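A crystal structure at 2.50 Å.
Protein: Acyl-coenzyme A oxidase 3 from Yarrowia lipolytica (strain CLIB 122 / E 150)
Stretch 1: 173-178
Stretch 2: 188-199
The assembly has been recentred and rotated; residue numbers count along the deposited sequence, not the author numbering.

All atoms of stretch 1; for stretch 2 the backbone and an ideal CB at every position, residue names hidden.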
# COMPACT_ATOMS: atom_id res chain seq x y z
N GLY A 173 -11.87 -28.01 -0.93
CA GLY A 173 -11.62 -28.50 0.44
C GLY A 173 -12.55 -28.06 1.56
O GLY A 173 -12.20 -28.24 2.72
N LEU A 174 -13.72 -27.47 1.26
CA LEU A 174 -14.64 -27.03 2.33
C LEU A 174 -15.04 -28.20 3.19
O LEU A 174 -15.10 -29.33 2.70
CB LEU A 174 -15.89 -26.31 1.79
CG LEU A 174 -15.58 -24.95 1.14
CD1 LEU A 174 -16.77 -24.37 0.38
CD2 LEU A 174 -15.05 -23.92 2.15
N GLU A 175 -15.30 -27.91 4.46
CA GLU A 175 -15.58 -28.92 5.48
C GLU A 175 -17.06 -28.97 5.89
O GLU A 175 -17.49 -29.92 6.54
CB GLU A 175 -14.67 -28.67 6.70
CG GLU A 175 -13.17 -29.00 6.55
CD GLU A 175 -12.40 -28.73 7.84
OE1 GLU A 175 -11.79 -27.65 7.97
OE2 GLU A 175 -12.44 -29.56 8.77
N THR A 176 -17.85 -27.97 5.53
CA THR A 176 -19.26 -27.96 5.95
C THR A 176 -19.98 -29.05 5.18
O THR A 176 -19.76 -29.21 3.99
CB THR A 176 -19.96 -26.60 5.74
OG1 THR A 176 -19.20 -25.57 6.39
CG2 THR A 176 -21.34 -26.61 6.35
N THR A 177 -20.83 -29.79 5.88
CA THR A 177 -21.48 -30.99 5.33
C THR A 177 -22.96 -30.85 5.21
O THR A 177 -23.58 -30.17 6.03
CB THR A 177 -21.22 -32.24 6.19
OG1 THR A 177 -21.81 -32.08 7.50
CG2 THR A 177 -19.76 -32.52 6.28
N ALA A 178 -23.52 -31.53 4.21
CA ALA A 178 -24.94 -31.56 3.90
C ALA A 178 -25.31 -33.06 3.73
O ALA A 178 -25.02 -33.67 2.70
CB ALA A 178 -25.19 -30.77 2.60
N UNK A 188 -29.17 -32.40 6.31
CA UNK A 188 -28.62 -31.89 7.54
C UNK A 188 -27.35 -31.10 7.19
O UNK A 188 -26.34 -31.70 6.79
CB UNK A 188 -28.33 -33.02 8.53
N UNK A 189 -27.40 -29.78 7.39
CA UNK A 189 -26.24 -28.90 7.23
C UNK A 189 -25.48 -28.78 8.56
O UNK A 189 -26.06 -28.37 9.58
CB UNK A 189 -26.68 -27.52 6.74
N UNK A 190 -24.18 -29.14 8.54
CA UNK A 190 -23.40 -29.19 9.76
C UNK A 190 -21.99 -28.65 9.57
O UNK A 190 -21.28 -28.98 8.61
CB UNK A 190 -23.34 -30.63 10.28
N UNK A 191 -21.60 -27.84 10.55
CA UNK A 191 -20.25 -27.33 10.68
C UNK A 191 -19.52 -28.28 11.70
O UNK A 191 -19.74 -28.18 12.88
CB UNK A 191 -20.25 -25.87 11.14
N UNK A 192 -18.62 -29.16 11.25
CA UNK A 192 -18.06 -30.18 12.20
C UNK A 192 -17.08 -29.69 13.32
O UNK A 192 -17.05 -30.25 14.40
CB UNK A 192 -17.32 -31.23 11.37
N UNK A 193 -16.30 -28.68 12.99
CA UNK A 193 -15.42 -28.02 13.92
C UNK A 193 -15.46 -26.53 13.65
O UNK A 193 -15.96 -26.11 12.64
CB UNK A 193 -13.99 -28.56 13.82
N UNK A 194 -14.98 -25.74 14.59
CA UNK A 194 -15.07 -24.30 14.48
C UNK A 194 -14.18 -23.74 13.37
O UNK A 194 -14.36 -22.63 12.92
CB UNK A 194 -14.70 -23.66 15.82
N UNK A 195 -13.24 -24.55 12.92
CA UNK A 195 -12.42 -24.26 11.77
C UNK A 195 -13.25 -24.12 10.50
O UNK A 195 -12.89 -23.40 9.60
CB UNK A 195 -11.37 -25.35 11.59
N UNK A 196 -14.34 -24.85 10.43
CA UNK A 196 -15.18 -24.85 9.25
C UNK A 196 -16.28 -23.81 9.35
O UNK A 196 -17.22 -23.82 8.60
CB UNK A 196 -15.79 -26.24 9.03
N UNK A 197 -16.16 -22.93 10.33
CA UNK A 197 -17.11 -21.85 10.47
C UNK A 197 -17.04 -21.00 9.22
O UNK A 197 -15.98 -20.60 8.80
CB UNK A 197 -16.83 -21.02 11.73
N UNK A 198 -18.20 -20.70 8.64
CA UNK A 198 -18.27 -19.77 7.55
C UNK A 198 -17.71 -18.41 8.03
O UNK A 198 -17.83 -18.06 9.25
CB UNK A 198 -19.71 -19.64 7.04
N UNK A 199 -17.04 -17.73 7.09
CA UNK A 199 -16.24 -16.57 7.41
C UNK A 199 -16.23 -15.60 6.28
O UNK A 199 -16.27 -16.00 5.13
CB UNK A 199 -14.81 -16.97 7.77

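Position 188 has extended backbone angles (phi/psi -99/113), and its ideal CB has nothing of stretch 1 within 5.5 Å. Stretch 1 does not select here; any strand-forming side chain would suit. The residue is Ile188. CA-to-CB points sideways, and the side chain comes no closer than 5.6 Å to stretch 1. The backbone makes the contact: Ala178 CA lies 3.2 Å from Ile188 O in a CA-H...O contact.

Position 189 pairs with Ala178 in a non-hydrogen-bonded antiparallel bridge, CA to CA 4.5 Å. Its CB lies on the same face as that of Ala178, whose small methyl leaves space. A medium or large apolar side chain would suit, branched or not. The residue is Ile189. With chi1 and chi2 both m, its CD1 comes to 3.5 Å from Ala178 CB, while its CG2 lies 4.0 Å from Thr176 CG2.

Position 190 is the hydrogen-bonded partner of Thr177. The backbone ties are Thr177 N to the O of 190, 2.9 Å and nearly straight, and the N of 190 to Thr177 O, 2.8 Å. The ideal CB is 3.5 Å from Thr177 OG1, on the other face from Ala178. Polar or beta-branched residues would suit. The residue is Asn190. Its O also accepts a weak hydrogen bond from Thr177 OG1, at 3.3 Å. The side-chain OD1 is bonded elsewhere in the structure.

At position 191 CA-to-CB points away, and the ideal CB is 4.9 Å from Thr176 OG1. Many residues would fit. It is Thr191, whose OG1 comes no closer than 4.4 Å to Thr176 CG2.

Position 192 lies in the loop after the strand, with phi -70 and psi -34, and its CB points toward stretch 1, 5.0 Å from Glu175 O. The phi suits proline, though small or polar residues would also do. Pro192 is found, and its CD packs 3.4 Å from Glu175 O.

At position 193 the CB points sideways, 5.4 Å from Glu175 OE2. A donor, amide or basic, would answer that carboxylate. The residue is Asn193; its amide is probably turned over in the model, so its atoms are not assigned here.

Position 194 is beyond reach of stretch 1, and much would be tolerated. Thr194 makes no contact with stretch 1.

At position 195 an ideal CB would lie 4.3 Å from Glu175 OE1. The angles, -62/-31, do not demand glycine; a small residue or a polar donor would also suit. It is Gly195, with no side chain to meet the carboxylate.

Position 196 points toward stretch 1, with its ideal CB 3.5 Å from Glu175 CB. This closeness favours a small side chain. Ala196 fits, its CB 3.5 Å from Glu175 CB.

Position 197 points away and is unconstrained by stretch 1; many kinds would suit. It is Thr197, whose OG1 donates to Thr194 O, 2.7 Å.

At position 198 the CB points sideways with no nearby atom of stretch 1, so only a long side chain could reach it. Lys198 does: its CE lies 3.7 Å from Thr176 OG1 and its NZ 4.2 Å from Leu174 CD1.

Position 199 is out of reach; the extended angles (-149/148) suit beta-branched or aromatic residues among others. Trp199 makes no contact with stretch 1.

Stretch 2, residues 188-199: IINTPNTGATKW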
# COMPACT_ATOMS: atom_id res chain seq x y z
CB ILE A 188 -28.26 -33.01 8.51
CG1 ILE A 188 -29.52 -33.87 8.82
CG2 ILE A 188 -27.69 -32.44 9.81
CD1 ILE A 188 -29.25 -35.00 9.83
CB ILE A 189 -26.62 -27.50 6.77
CG1 ILE A 189 -27.60 -27.54 5.55
CG2 ILE A 189 -25.36 -26.71 6.46
CD1 ILE A 189 -27.17 -28.45 4.41
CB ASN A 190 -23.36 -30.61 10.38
CG ASN A 190 -22.88 -30.60 11.83
OD1 ASN A 190 -23.58 -30.07 12.74
ND2 ASN A 190 -21.68 -31.12 12.05
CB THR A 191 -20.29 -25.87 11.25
OG1 THR A 191 -21.15 -25.02 10.45
CG2 THR A 191 -18.88 -25.28 11.34
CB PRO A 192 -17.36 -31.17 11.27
CG PRO A 192 -16.99 -30.34 10.06
CD PRO A 192 -18.10 -29.33 9.88
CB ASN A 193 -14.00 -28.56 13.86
CG ASN A 193 -13.28 -28.20 12.59
OD1 ASN A 193 -13.29 -28.95 11.64
ND2 ASN A 193 -12.64 -27.06 12.58
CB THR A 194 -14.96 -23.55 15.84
OG1 THR A 194 -13.92 -22.58 15.80
CG2 THR A 194 -14.74 -24.47 16.99
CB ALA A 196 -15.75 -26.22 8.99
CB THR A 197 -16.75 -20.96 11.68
OG1 THR A 197 -16.87 -21.71 12.88
CG2 THR A 197 -17.64 -19.77 11.77
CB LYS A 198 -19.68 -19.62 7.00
CG LYS A 198 -20.31 -20.87 6.42
CD LYS A 198 -19.47 -21.46 5.29
CE LYS A 198 -20.20 -22.56 4.52
NZ LYS A 198 -19.33 -23.22 3.49
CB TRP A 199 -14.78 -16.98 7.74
CG TRP A 199 -14.15 -16.01 8.75
CD1 TRP A 199 -13.38 -14.92 8.47
CD2 TRP A 199 -14.32 -16.01 10.17
NE1 TRP A 199 -13.05 -14.24 9.63
CE2 TRP A 199 -13.60 -14.92 10.69
CE3 TRP A 199 -14.99 -16.84 11.06
CZ2 TRP A 199 -13.51 -14.65 12.06
CZ3 TRP A 199 -14.91 -16.56 12.45
CH2 TRP A 199 -14.18 -15.48 12.92
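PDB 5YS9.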